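Long-range contacts in translation initiation factor eif-2b-like protein (PDB 4ZEO), which probably serves as the delta regulatory subunit of eIF2B, the guanine nucleotide exchange factor that returns eIF2 to its GTP-bound state during translation initiation: residues A158-G163 with I213-E218; S176-T181 with C223-N228; A184-I189 with G252-I257; N198-H203 with A235-F240. All blocks are in the same frame, centred on the assembly; numbering follows the deposited sequence.

Interaction 1: A158-G163 with I213-E218; sequences AVLAVG and IEYLTE
Tyr215 and Leu216, neighbours in the 213-218 segment, carry that helix's side of the contact, where it runs nearly parallel to helix 157-168 (axes 9.5 Å apart at closest, crossing angle -16°). Tyr215 comes first. Its CG lies anti to the backbone N (chi1 171°), and the ring reaches the backbone of the first helix. The carbonyl O of Val159 lies at the ring edge, near its plane, 3.7 Å from Tyr215 CE2, while the methyl Val159 CG1 is 3.9 Å from Tyr215 CD2. Farther out, Leu160 CD1 approaches the ring obliquely and stops 3.5 Å from Tyr215 CZ. The hydroxyl donates a weak hydrogen bond, Tyr215 OH to Leu160 O, at 3.3 Å, so the phenol ends on the backbone of helix 157-168.

Leu216 follows with a purely apolar grip. Its CG meets Val159 CG1 at 4.0 Å, the two side chains crossing at about a right angle, and its branch CD2 rests 3.5 Å from Gly163 CA, on a residue with no side chain to intervene. Behind this layer, Val159 and Val162 also touch helix 174-191, so the contact joins three helices of the helical bundle. A leucine in place of Tyr215 would probably leave Leu160 O without its weak donor and open a gap beside Leu160 CD1. The example shows a mixed chemistry: close apolar packing supplies most of the contact, and the phenol, polar only at its tip, adds one weak bond to a backbone carbonyl.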
loop_
_atom_site.group_PDB
_atom_site.type_symbol
_atom_site.label_atom_id
_atom_site.label_comp_id
_atom_site.label_asym_id
_atom_site.label_seq_id
_atom_site.Cartn_x
_atom_site.Cartn_y
_atom_site.Cartn_z
ATOM N N ALA A 158 2.016 -17.020 14.475
ATOM C CA ALA A 158 1.834 -16.440 13.152
ATOM C C ALA A 158 2.184 -14.953 13.168
ATOM O O ALA A 158 2.817 -14.445 12.240
ATOM C CB ALA A 158 0.413 -16.658 12.669
ATOM N N VAL A 159 1.766 -14.265 14.223
ATOM C CA VAL A 159 2.047 -12.841 14.389
ATOM C C VAL A 159 3.542 -12.587 14.623
ATOM O O VAL A 159 4.124 -11.653 14.085
ATOM C CB VAL A 159 1.180 -12.244 15.563
ATOM C CG1 VAL A 159 1.647 -10.818 15.963
ATOM C CG2 VAL A 159 -0.320 -12.280 15.182
ATOM N N LEU A 160 4.165 -13.464 15.387
ATOM C CA LEU A 160 5.577 -13.375 15.687
ATOM C C LEU A 160 6.428 -13.405 14.396
ATOM O O LEU A 160 7.324 -12.579 14.202
ATOM C CB LEU A 160 5.951 -14.542 16.582
ATOM C CG LEU A 160 7.272 -14.451 17.313
ATOM C CD1 LEU A 160 7.108 -13.444 18.448
ATOM C CD2 LEU A 160 7.719 -15.822 17.811
ATOM N N ALA A 161 6.103 -14.340 13.504
ATOM C CA ALA A 161 6.795 -14.485 12.232
ATOM C C ALA A 161 6.590 -13.252 11.354
ATOM O O ALA A 161 7.541 -12.757 10.756
ATOM C CB ALA A 161 6.332 -15.733 11.510
ATOM N N VAL A 162 5.360 -12.755 11.274
ATOM C CA VAL A 162 5.099 -11.567 10.460
ATOM C C VAL A 162 5.841 -10.328 10.973
ATOM O O VAL A 162 6.415 -9.583 10.182
ATOM C CB VAL A 162 3.588 -11.270 10.368
ATOM C CG1 VAL A 162 3.328 -9.853 9.883
ATOM C CG2 VAL A 162 2.914 -12.287 9.473
ATOM N N GLY A 163 5.838 -10.117 12.289
ATOM C CA GLY A 163 6.534 -8.992 12.891
ATOM C C GLY A 163 8.030 -9.058 12.664
ATOM O O GLY A 163 8.690 -8.051 12.365
ATOM N N ILE A 213 -1.013 -6.584 18.419
ATOM C CA ILE A 213 -0.791 -5.234 17.906
ATOM C C ILE A 213 0.420 -4.577 18.573
ATOM O O ILE A 213 1.231 -3.936 17.918
ATOM C CB ILE A 213 -2.031 -4.358 18.122
ATOM C CG1 ILE A 213 -3.236 -5.015 17.443
ATOM C CG2 ILE A 213 -1.810 -2.938 17.583
ATOM C CD1 ILE A 213 -4.520 -4.265 17.613
ATOM N N GLU A 214 0.543 -4.754 19.877
ATOM C CA GLU A 214 1.639 -4.160 20.614
ATOM C C GLU A 214 2.955 -4.750 20.154
ATOM O O GLU A 214 3.953 -4.039 20.028
ATOM C CB GLU A 214 1.481 -4.387 22.127
ATOM C CG GLU A 214 0.529 -3.414 22.812
ATOM C CD GLU A 214 0.295 -3.727 24.291
ATOM O OE1 GLU A 214 -0.859 -3.607 24.755
ATOM O OE2 GLU A 214 1.276 -4.068 24.993
ATOM N N TYR A 215 2.954 -6.051 19.900
ATOM C CA TYR A 215 4.150 -6.684 19.423
ATOM C C TYR A 215 4.555 -6.164 18.043
ATOM O O TYR A 215 5.737 -5.879 17.796
ATOM C CB TYR A 215 3.974 -8.193 19.390
ATOM C CG TYR A 215 5.108 -8.869 18.696
ATOM C CD1 TYR A 215 6.330 -9.029 19.331
ATOM C CD2 TYR A 215 4.984 -9.310 17.386
ATOM C CE1 TYR A 215 7.388 -9.640 18.696
ATOM C CE2 TYR A 215 6.042 -9.917 16.739
ATOM C CZ TYR A 215 7.239 -10.077 17.397
ATOM O OH TYR A 215 8.293 -10.679 16.754
ATOM N N LEU A 216 3.582 -6.065 17.141
ATOM C CA LEU A 216 3.849 -5.596 15.790
ATOM C C LEU A 216 4.361 -4.151 15.769
ATOM O O LEU A 216 5.231 -3.791 14.948
ATOM C CB LEU A 216 2.593 -5.721 14.920
ATOM C CG LEU A 216 2.233 -7.160 14.558
ATOM C CD1 LEU A 216 0.879 -7.235 13.862
ATOM C CD2 LEU A 216 3.343 -7.778 13.713
ATOM N N THR A 217 3.808 -3.335 16.662
ATOM C CA THR A 217 4.206 -1.941 16.809
ATOM C C THR A 217 5.638 -1.832 17.282
ATOM O O THR A 217 6.351 -0.905 16.926
ATOM C CB THR A 217 3.292 -1.193 17.797
ATOM O OG1 THR A 217 1.942 -1.250 17.325
ATOM C CG2 THR A 217 3.698 0.256 17.917
ATOM N N GLU A 218 6.036 -2.767 18.126
ATOM C CA GLU A 218 7.399 -2.833 18.624
ATOM C C GLU A 218 8.382 -3.167 17.502
ATOM O O GLU A 218 9.466 -2.595 17.457
ATOM C CB GLU A 218 7.495 -3.854 19.762
ATOM C CG GLU A 218 7.048 -3.298 21.122
ATOM C CD GLU A 218 6.505 -4.353 22.100
ATOM O OE1 GLU A 218 6.725 -5.575 21.922
ATOM O OE2 GLU A 218 5.865 -3.931 23.083
#

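Interaction 2: S176-T181 with C223-N228; sequences SRLKAT and CFAMGN
Arg177 leans across Met226 toward Cys223, the N-cap residue of helix 224-239. Its CB already lies 4.2 Å from Met226 SD. The chain then bends at chi3 (67°), and NE comes within 4.0 Å of that same sulfur, the two side chains crossing at about a right angle. At the tip, Arg177 NH2 stands 3.8 Å from Met226 SD and Arg177 NH1 lies 3.9 Å from Cys223 CB, while Cys223 SG sits over one guanidinium face, offset toward the rim. Pro221 O accepts a hydrogen bond from Arg177 NH2, which helps to fix the polar end.

One turn along helix 174-191, Thr181 OG1 meets Met226 CE at 3.6 Å while donating a hydrogen bond back to Arg177 O. Leu178 meets Ala225 instead, its CD2 3.8 Å from Ala225 CB and its CD1 against the Ala225 carbonyl, where the two helices of the helical domain pass at 33°. An alanine at Arg177 would probably leave Pro221 O without this donor and the sulfur of Cys223 without the flat group beneath it. With Arg220 and a helix start close by, the surroundings are likely to be electropositive, so the Pro221 carbonyl probably helps to make a buried guanidinium tolerable among sulfur atoms.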
loop_
_atom_site.group_PDB
_atom_site.type_symbol
_atom_site.label_atom_id
_atom_site.label_comp_id
_atom_site.label_asym_id
_atom_site.label_seq_id
_atom_site.Cartn_x
_atom_site.Cartn_y
_atom_site.Cartn_z
ATOM N N SER A 176 1.694 -5.002 1.642
ATOM C CA SER A 176 2.235 -6.327 1.979
ATOM C C SER A 176 2.173 -6.530 3.471
ATOM O O SER A 176 1.846 -7.611 3.959
ATOM C CB SER A 176 3.698 -6.477 1.564
ATOM O OG SER A 176 3.855 -6.547 0.174
ATOM N N ARG A 177 2.512 -5.477 4.198
ATOM C CA ARG A 177 2.479 -5.555 5.642
ATOM C C ARG A 177 1.043 -5.815 6.104
ATOM O O ARG A 177 0.813 -6.689 6.945
ATOM C CB ARG A 177 3.047 -4.278 6.265
ATOM C CG ARG A 177 4.547 -4.140 6.113
ATOM C CD ARG A 177 4.989 -2.744 6.544
ATOM N NE ARG A 177 4.791 -2.574 7.980
ATOM C CZ ARG A 177 4.872 -1.416 8.626
ATOM N NH1 ARG A 177 5.147 -0.294 7.965
ATOM N NH2 ARG A 177 4.671 -1.387 9.939
ATOM N N LEU A 178 0.083 -5.110 5.508
ATOM C CA LEU A 178 -1.315 -5.243 5.911
ATOM C C LEU A 178 -1.848 -6.670 5.660
ATOM O O LEU A 178 -2.462 -7.278 6.542
ATOM C CB LEU A 178 -2.191 -4.204 5.187
ATOM C CG LEU A 178 -3.711 -4.350 5.396
ATOM C CD1 LEU A 178 -4.097 -4.245 6.859
ATOM C CD2 LEU A 178 -4.492 -3.337 4.585
ATOM N N LYS A 179 -1.579 -7.205 4.476
ATOM C CA LYS A 179 -2.039 -8.543 4.126
ATOM C C LYS A 179 -1.450 -9.614 5.041
ATOM O O LYS A 179 -2.168 -10.499 5.498
ATOM C CB LYS A 179 -1.683 -8.869 2.674
ATOM C CG LYS A 179 -2.460 -10.025 2.106
ATOM C CD LYS A 179 -1.918 -10.473 0.757
ATOM C CE LYS A 179 -2.685 -11.661 0.246
ATOM N NZ LYS A 179 -2.414 -12.027 -1.202
ATOM N N ALA A 180 -0.153 -9.524 5.316
ATOM C CA ALA A 180 0.503 -10.485 6.187
ATOM C C ALA A 180 -0.135 -10.418 7.578
ATOM O O ALA A 180 -0.441 -11.444 8.184
ATOM C CB ALA A 180 2.016 -10.202 6.255
ATOM N N THR A 181 -0.398 -9.195 8.036
ATOM C CA THR A 181 -1.042 -8.960 9.315
ATOM C C THR A 181 -2.450 -9.541 9.373
ATOM O O THR A 181 -2.809 -10.201 10.351
ATOM C CB THR A 181 -1.133 -7.452 9.625
ATOM O OG1 THR A 181 0.172 -6.868 9.579
ATOM C CG2 THR A 181 -1.752 -7.202 10.999
ATOM N N CYS A 223 1.866 1.231 9.734
ATOM C CA CYS A 223 1.401 2.087 8.655
ATOM C C CYS A 223 -0.111 2.400 8.822
ATOM O O CYS A 223 -0.802 1.768 9.634
ATOM C CB CYS A 223 1.682 1.410 7.302
ATOM S SG CYS A 223 1.059 -0.313 7.124
ATOM N N PHE A 224 -0.619 3.376 8.069
ATOM C CA PHE A 224 -2.034 3.747 8.156
ATOM C C PHE A 224 -2.932 2.556 7.817
ATOM O O PHE A 224 -3.983 2.376 8.440
ATOM C CB PHE A 224 -2.359 4.904 7.210
ATOM C CG PHE A 224 -1.824 6.222 7.661
ATOM C CD1 PHE A 224 -1.388 6.404 8.954
ATOM C CD2 PHE A 224 -1.759 7.290 6.792
ATOM C CE1 PHE A 224 -0.874 7.633 9.371
ATOM C CE2 PHE A 224 -1.248 8.518 7.211
ATOM C CZ PHE A 224 -0.811 8.672 8.512
ATOM N N ALA A 225 -2.487 1.731 6.856
ATOM C CA ALA A 225 -3.258 0.575 6.391
ATOM C C ALA A 225 -3.576 -0.386 7.534
ATOM O O ALA A 225 -4.737 -0.795 7.713
ATOM C CB ALA A 225 -2.505 -0.157 5.276
ATOM N N MET A 226 -2.546 -0.693 8.322
ATOM C CA MET A 226 -2.687 -1.522 9.502
ATOM C C MET A 226 -3.553 -0.820 10.543
ATOM O O MET A 226 -4.440 -1.427 11.128
ATOM C CB MET A 226 -1.316 -1.847 10.088
ATOM C CG MET A 226 -0.522 -2.851 9.279
ATOM S SD MET A 226 1.207 -2.995 9.804
ATOM C CE MET A 226 0.957 -3.839 11.370
ATOM N N GLY A 227 -3.306 0.470 10.754
ATOM C CA GLY A 227 -4.082 1.212 11.718
ATOM C C GLY A 227 -5.557 1.190 11.352
ATOM O O GLY A 227 -6.416 0.986 12.223
ATOM N N ASN A 228 -5.854 1.401 10.065
ATOM C CA ASN A 228 -7.243 1.416 9.590
ATOM C C ASN A 228 -7.917 0.053 9.713
ATOM O O ASN A 228 -9.047 -0.050 10.178
ATOM C CB ASN A 228 -7.315 1.907 8.138
ATOM C CG ASN A 228 -7.125 3.407 8.025
ATOM O OD1 ASN A 228 -7.582 4.150 8.888
ATOM N ND2 ASN A 228 -6.450 3.863 6.958
#

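Interaction 3: A184-I189 with G252-I257; sequences AFRKVI and GLLEWI
Arg186 and Leu254 mark the closest backbone approach, with CA atoms 6.2 Å apart, between helices that run almost antiparallel (170°) at an axis separation of 9.9 Å. Arg186 has CG anti to the backbone N (chi1 -156°), which sets that methylene against Leu254, 3.5 Å from its CD2; the two side chains cross at about a right angle. Beyond CG the arginine is extended as far as NE, and the guanidinium turns one face to the Leu254 side chain, with Leu254 CB off toward the rim. Its charge is met just past the segment, where NE forms a salt bridge with Asp258 OD1, so both the aliphatic stem and the charged end of Arg186 engage helix 246-277.

That helix is the long one that closes the N-terminal helical domain and runs on toward strand 285-289 of the Rossmann-like domain, an architecture shared by the eIF2B alpha, beta and delta subunits; helix 174-191 packs antiparallel against it. Ile189 carries the rest of the contact. Its side chain and that of Leu254 slide past each other in opposite directions, with Ile189 CG2 3.9 Å from Leu254 CD2. The other branch ends between Leu253 and Ile257: Ile189 CD1 lies 3.7 Å from Leu253 CB, and Ile189 and Ile257 meet tip to tip, Ile189 CD1 being 3.7 Å from Ile257 CD1 as well. Phe185 starts toward the same helix, but its ring leads away to Leu209 and Gln212 on helix 200-219. Its CB keeps only a loose touch, 4.4 Å from Ile257 CD1.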
loop_
_atom_site.group_PDB
_atom_site.type_symbol
_atom_site.label_atom_id
_atom_site.label_comp_id
_atom_site.label_asym_id
_atom_site.label_seq_id
_atom_site.Cartn_x
_atom_site.Cartn_y
_atom_site.Cartn_z
ATOM N N ALA A 184 -2.248 -13.328 9.551
ATOM C CA ALA A 184 -1.814 -13.797 10.860
ATOM C C ALA A 184 -2.959 -13.671 11.864
ATOM O O ALA A 184 -3.207 -14.589 12.675
ATOM C CB ALA A 184 -0.594 -13.026 11.338
ATOM N N PHE A 185 -3.653 -12.536 11.805
ATOM C CA PHE A 185 -4.821 -12.298 12.659
ATOM C C PHE A 185 -5.910 -13.349 12.384
ATOM O O PHE A 185 -6.657 -13.767 13.266
ATOM C CB PHE A 185 -5.410 -10.903 12.424
ATOM C CG PHE A 185 -4.631 -9.799 13.064
ATOM C CD1 PHE A 185 -3.500 -10.069 13.830
ATOM C CD2 PHE A 185 -5.070 -8.484 12.969
ATOM C CE1 PHE A 185 -2.801 -9.030 14.449
ATOM C CE2 PHE A 185 -4.371 -7.448 13.594
ATOM C CZ PHE A 185 -3.245 -7.722 14.325
ATOM N N ARG A 186 -6.002 -13.760 11.133
ATOM C CA ARG A 186 -6.962 -14.760 10.758
ATOM C C ARG A 186 -6.676 -16.047 11.543
ATOM O O ARG A 186 -7.586 -16.685 12.086
ATOM C CB ARG A 186 -6.906 -14.977 9.250
ATOM C CG ARG A 186 -8.163 -15.538 8.660
ATOM C CD ARG A 186 -7.988 -15.872 7.201
ATOM N NE ARG A 186 -9.233 -16.374 6.649
ATOM C CZ ARG A 186 -9.603 -17.643 6.759
ATOM N NH1 ARG A 186 -8.813 -18.497 7.398
ATOM N NH2 ARG A 186 -10.748 -18.060 6.234
ATOM N N LYS A 187 -5.397 -16.396 11.624
ATOM C CA LYS A 187 -4.960 -17.574 12.356
ATOM C C LYS A 187 -5.201 -17.410 13.873
ATOM O O LYS A 187 -5.583 -18.355 14.562
ATOM C CB LYS A 187 -3.483 -17.830 12.069
ATOM C CG LYS A 187 -3.203 -18.453 10.717
ATOM C CD LYS A 187 -1.726 -18.760 10.574
ATOM C CE LYS A 187 -1.308 -19.033 9.132
ATOM N NZ LYS A 187 -1.646 -20.407 8.654
ATOM N N VAL A 188 -5.000 -16.196 14.379
ATOM C CA VAL A 188 -5.220 -15.893 15.794
ATOM C C VAL A 188 -6.676 -16.163 16.177
ATOM O O VAL A 188 -6.948 -16.800 17.194
ATOM C CB VAL A 188 -4.851 -14.430 16.112
ATOM C CG1 VAL A 188 -5.278 -14.048 17.517
ATOM C CG2 VAL A 188 -3.370 -14.206 15.911
ATOM N N ILE A 189 -7.599 -15.719 15.330
ATOM C CA ILE A 189 -9.017 -15.948 15.538
ATOM C C ILE A 189 -9.366 -17.434 15.484
ATOM O O ILE A 189 -10.121 -17.920 16.334
ATOM C CB ILE A 189 -9.838 -15.193 14.490
ATOM C CG1 ILE A 189 -9.647 -13.691 14.672
ATOM C CG2 ILE A 189 -11.302 -15.545 14.588
ATOM C CD1 ILE A 189 -10.237 -12.873 13.556
ATOM N N GLY A 252 -17.832 -15.190 11.484
ATOM C CA GLY A 252 -18.095 -13.836 11.022
ATOM C C GLY A 252 -16.832 -12.990 10.864
ATOM O O GLY A 252 -16.701 -12.207 9.921
ATOM N N LEU A 253 -15.925 -13.094 11.830
ATOM C CA LEU A 253 -14.661 -12.368 11.768
ATOM C C LEU A 253 -13.803 -12.894 10.605
ATOM O O LEU A 253 -13.144 -12.124 9.920
ATOM C CB LEU A 253 -13.911 -12.498 13.087
ATOM C CG LEU A 253 -14.407 -11.642 14.246
ATOM C CD1 LEU A 253 -13.578 -11.940 15.490
ATOM C CD2 LEU A 253 -14.337 -10.155 13.909
ATOM N N LEU A 254 -13.820 -14.209 10.393
ATOM C CA LEU A 254 -13.040 -14.822 9.330
ATOM C C LEU A 254 -13.547 -14.390 7.951
ATOM O O LEU A 254 -12.759 -14.124 7.043
ATOM C CB LEU A 254 -13.057 -16.340 9.466
ATOM C CG LEU A 254 -12.255 -16.868 10.669
ATOM C CD1 LEU A 254 -12.047 -18.372 10.589
ATOM C CD2 LEU A 254 -10.906 -16.169 10.760
ATOM N N GLU A 255 -14.861 -14.274 7.800
ATOM C CA GLU A 255 -15.388 -13.873 6.509
ATOM C C GLU A 255 -15.242 -12.371 6.319
ATOM O O GLU A 255 -15.111 -11.885 5.205
ATOM C CB GLU A 255 -16.847 -14.299 6.384
ATOM C CG GLU A 255 -16.969 -15.809 6.431
ATOM C CD GLU A 255 -18.386 -16.312 6.644
ATOM O OE1 GLU A 255 -19.339 -15.511 6.515
ATOM O OE2 GLU A 255 -18.543 -17.522 6.927
ATOM N N TRP A 256 -15.195 -11.647 7.425
ATOM C CA TRP A 256 -14.939 -10.231 7.380
ATOM C C TRP A 256 -13.483 -9.908 6.970
ATOM O O TRP A 256 -13.225 -8.964 6.238
ATOM C CB TRP A 256 -15.285 -9.624 8.728
ATOM C CG TRP A 256 -15.053 -8.194 8.744
ATOM C CD1 TRP A 256 -15.937 -7.216 8.417
ATOM C CD2 TRP A 256 -13.816 -7.548 9.044
ATOM N NE1 TRP A 256 -15.328 -5.988 8.519
ATOM C CE2 TRP A 256 -14.021 -6.165 8.902
ATOM C CE3 TRP A 256 -12.553 -8.008 9.426
ATOM C CZ2 TRP A 256 -13.018 -5.222 9.140
ATOM C CZ3 TRP A 256 -11.530 -7.066 9.664
ATOM C CH2 TRP A 256 -11.778 -5.689 9.515
ATOM N N ILE A 257 -12.532 -10.671 7.481
ATOM C CA ILE A 257 -11.133 -10.518 7.089
ATOM C C ILE A 257 -10.925 -10.838 5.610
ATOM O O ILE A 257 -10.199 -10.139 4.908
ATOM C CB ILE A 257 -10.229 -11.407 7.968
ATOM C CG1 ILE A 257 -10.136 -10.759 9.348
ATOM C CG2 ILE A 257 -8.846 -11.589 7.361
ATOM C CD1 ILE A 257 -9.187 -11.413 10.282
#

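Interaction 4: N198-H203 with A235-F240; sequences NSLSRH and AKVNKF
Leu200 and Ser201, in the first turn of helix 200-219, meet Val237 and Phe240 where helix 224-239 runs out, a junction of one helix start with another helix's end in the N-terminal helical domain. The turn is prepared by the residues before it. Asn198 OD1 accepts a hydrogen bond from Ser199 N, in the plane of its amide on a lone pair though bent at the hydrogen (135°), and Ser199, at the N-cap position, offers its carbonyl O to both Arg202 N and His203 N.

Leu200 supplies the apolar part. With CG anti to the backbone N (chi1 169°), it extends toward the second segment, and one branch does the touching: Leu200 CD2 is 3.9 Å from Val237 CG1. The same methyl approaches the Phe240 ring obliquely, 4.0 Å from Phe240 CD2. The Phe240 ring also touches Ala249 and Leu253 of helix 246-277, so a third helix packs on the junction.

In Ser201 the hydroxyl and the methylene have separate tasks. Its OG is hydrogen-bonded to Ser199 OG at 2.7 Å, with either able to donate, while Ser201 CB faces the end of the other segment, 3.6 Å from Phe240 O.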
loop_
_atom_site.group_PDB
_atom_site.type_symbol
_atom_site.label_atom_id
_atom_site.label_comp_id
_atom_site.label_asym_id
_atom_site.label_seq_id
_atom_site.Cartn_x
_atom_site.Cartn_y
_atom_site.Cartn_z
ATOM N N ASN A 198 -16.878 -16.311 30.013
ATOM C CA ASN A 198 -16.523 -15.068 29.347
ATOM C C ASN A 198 -17.043 -15.051 27.908
ATOM O O ASN A 198 -17.513 -16.060 27.405
ATOM C CB ASN A 198 -15.003 -14.875 29.411
ATOM C CG ASN A 198 -14.582 -13.405 29.369
ATOM O OD1 ASN A 198 -15.230 -12.572 28.730
ATOM N ND2 ASN A 198 -13.514 -13.080 30.090
ATOM N N SER A 199 -17.036 -13.891 27.272
ATOM C CA SER A 199 -17.449 -13.797 25.883
ATOM C C SER A 199 -16.333 -13.176 25.060
ATOM O O SER A 199 -15.524 -12.409 25.574
ATOM C CB SER A 199 -18.720 -12.975 25.734
ATOM O OG SER A 199 -18.448 -11.607 25.951
ATOM N N LEU A 200 -16.295 -13.513 23.778
ATOM C CA LEU A 200 -15.307 -12.953 22.882
ATOM C C LEU A 200 -15.452 -11.435 22.850
ATOM O O LEU A 200 -14.456 -10.712 22.828
ATOM C CB LEU A 200 -15.482 -13.542 21.476
ATOM C CG LEU A 200 -14.751 -12.971 20.249
ATOM C CD1 LEU A 200 -14.554 -14.082 19.220
ATOM C CD2 LEU A 200 -15.465 -11.784 19.613
ATOM N N SER A 201 -16.702 -10.966 22.887
ATOM C CA SER A 201 -17.032 -9.536 22.810
ATOM C C SER A 201 -16.370 -8.733 23.917
ATOM O O SER A 201 -16.183 -7.538 23.784
ATOM C CB SER A 201 -18.546 -9.302 22.852
ATOM O OG SER A 201 -19.106 -9.712 24.079
ATOM N N ARG A 202 -16.138 -9.373 25.051
ATOM C CA ARG A 202 -15.491 -8.745 26.200
ATOM C C ARG A 202 -13.992 -9.101 26.369
ATOM O O ARG A 202 -13.224 -8.299 26.896
ATOM C CB ARG A 202 -16.304 -9.066 27.464
ATOM C CG ARG A 202 -17.643 -8.288 27.486
ATOM C CD ARG A 202 -18.261 -8.137 28.887
ATOM N NE ARG A 202 -19.708 -7.887 28.810
ATOM C CZ ARG A 202 -20.510 -7.698 29.857
ATOM N NH1 ARG A 202 -20.023 -7.703 31.093
ATOM N NH2 ARG A 202 -21.808 -7.484 29.669
ATOM N N HIS A 203 -13.628 -10.353 26.095
ATOM C CA HIS A 203 -12.263 -10.875 26.293
ATOM C C HIS A 203 -11.249 -10.644 25.151
ATOM O O HIS A 203 -10.073 -10.348 25.384
ATOM C CB HIS A 203 -12.341 -12.378 26.585
ATOM C CG HIS A 203 -11.016 -13.014 26.860
ATOM N ND1 HIS A 203 -10.330 -13.758 25.919
ATOM C CD2 HIS A 203 -10.255 -13.037 27.982
ATOM C CE1 HIS A 203 -9.198 -14.188 26.444
ATOM N NE2 HIS A 203 -9.133 -13.774 27.701
ATOM N N ALA A 235 -14.116 -2.537 15.599
ATOM C CA ALA A 235 -15.542 -2.184 15.480
ATOM C C ALA A 235 -16.389 -3.438 15.208
ATOM O O ALA A 235 -17.459 -3.592 15.793
ATOM C CB ALA A 235 -15.771 -1.130 14.406
ATOM N N LYS A 236 -15.892 -4.341 14.358
ATOM C CA LYS A 236 -16.581 -5.594 14.064
ATOM C C LYS A 236 -16.770 -6.441 15.312
ATOM O O LYS A 236 -17.854 -6.966 15.551
ATOM C CB LYS A 236 -15.816 -6.394 13.014
ATOM C CG LYS A 236 -16.294 -6.169 11.597
ATOM C CD LYS A 236 -17.742 -6.661 11.371
ATOM C CE LYS A 236 -17.896 -8.148 11.635
ATOM N NZ LYS A 236 -19.325 -8.574 11.483
ATOM N N VAL A 237 -15.729 -6.543 16.130
ATOM C CA VAL A 237 -15.836 -7.278 17.379
ATOM C C VAL A 237 -16.892 -6.651 18.289
ATOM O O VAL A 237 -17.671 -7.356 18.935
ATOM C CB VAL A 237 -14.486 -7.328 18.125
ATOM C CG1 VAL A 237 -14.660 -7.928 19.517
ATOM C CG2 VAL A 237 -13.442 -8.079 17.289
ATOM N N ASN A 238 -16.929 -5.325 18.317
ATOM C CA ASN A 238 -17.892 -4.623 19.148
ATOM C C ASN A 238 -19.356 -4.826 18.731
ATOM O O ASN A 238 -20.249 -4.491 19.493
ATOM C CB ASN A 238 -17.551 -3.136 19.208
ATOM C CG ASN A 238 -16.560 -2.806 20.327
ATOM O OD1 ASN A 238 -16.945 -2.270 21.367
ATOM N ND2 ASN A 238 -15.280 -3.093 20.101
ATOM N N LYS A 239 -19.619 -5.265 17.497
ATOM C CA LYS A 239 -21.009 -5.525 17.065
ATOM C C LYS A 239 -21.578 -6.782 17.731
ATOM O O LYS A 239 -22.792 -6.946 17.836
ATOM C CB LYS A 239 -21.113 -5.601 15.526
ATOM C CG LYS A 239 -21.076 -4.197 14.850
ATOM C CD LYS A 239 -20.659 -4.181 13.368
ATOM C CE LYS A 239 -19.249 -3.534 13.211
ATOM N NZ LYS A 239 -18.730 -3.052 11.881
ATOM N N PHE A 240 -20.686 -7.646 18.195
ATOM C CA PHE A 240 -21.037 -8.838 18.961
ATOM C C PHE A 240 -21.442 -8.535 20.409
ATOM O O PHE A 240 -21.078 -7.490 20.963
ATOM C CB PHE A 240 -19.852 -9.793 18.936
ATOM C CG PHE A 240 -19.511 -10.272 17.565
ATOM C CD1 PHE A 240 -20.505 -10.607 16.679
ATOM C CD2 PHE A 240 -18.199 -10.317 17.138
ATOM C CE1 PHE A 240 -20.198 -11.038 15.415
ATOM C CE2 PHE A 240 -17.890 -10.747 15.866
ATOM C CZ PHE A 240 -18.891 -11.097 15.005
#

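Overall arrangement
All four contacts belong to the helical domain, and they illustrate how a bundle shares its helices: 174-191 serves interactions 2 and 3, 200-219 serves 1 and 4, and 224-239 serves 2 and 4. Interaction 1 lies about 11 Å from interaction 2, centre to centre, and touches it through Val162 CG2 and Ala180 O (3.7 Å). It also meets interaction 3, where Val159 CG2 and Val188 CG2 are 3.7 Å apart. Interactions 3 and 4, with centres about 13 Å apart, join through Leu253 CG and Phe240 CE2 (3.9 Å), and along the chain 4 is nested inside the loop that 3 closes. Interactions 1 and 4 remain separate, their nearest atoms about 10 Å apart.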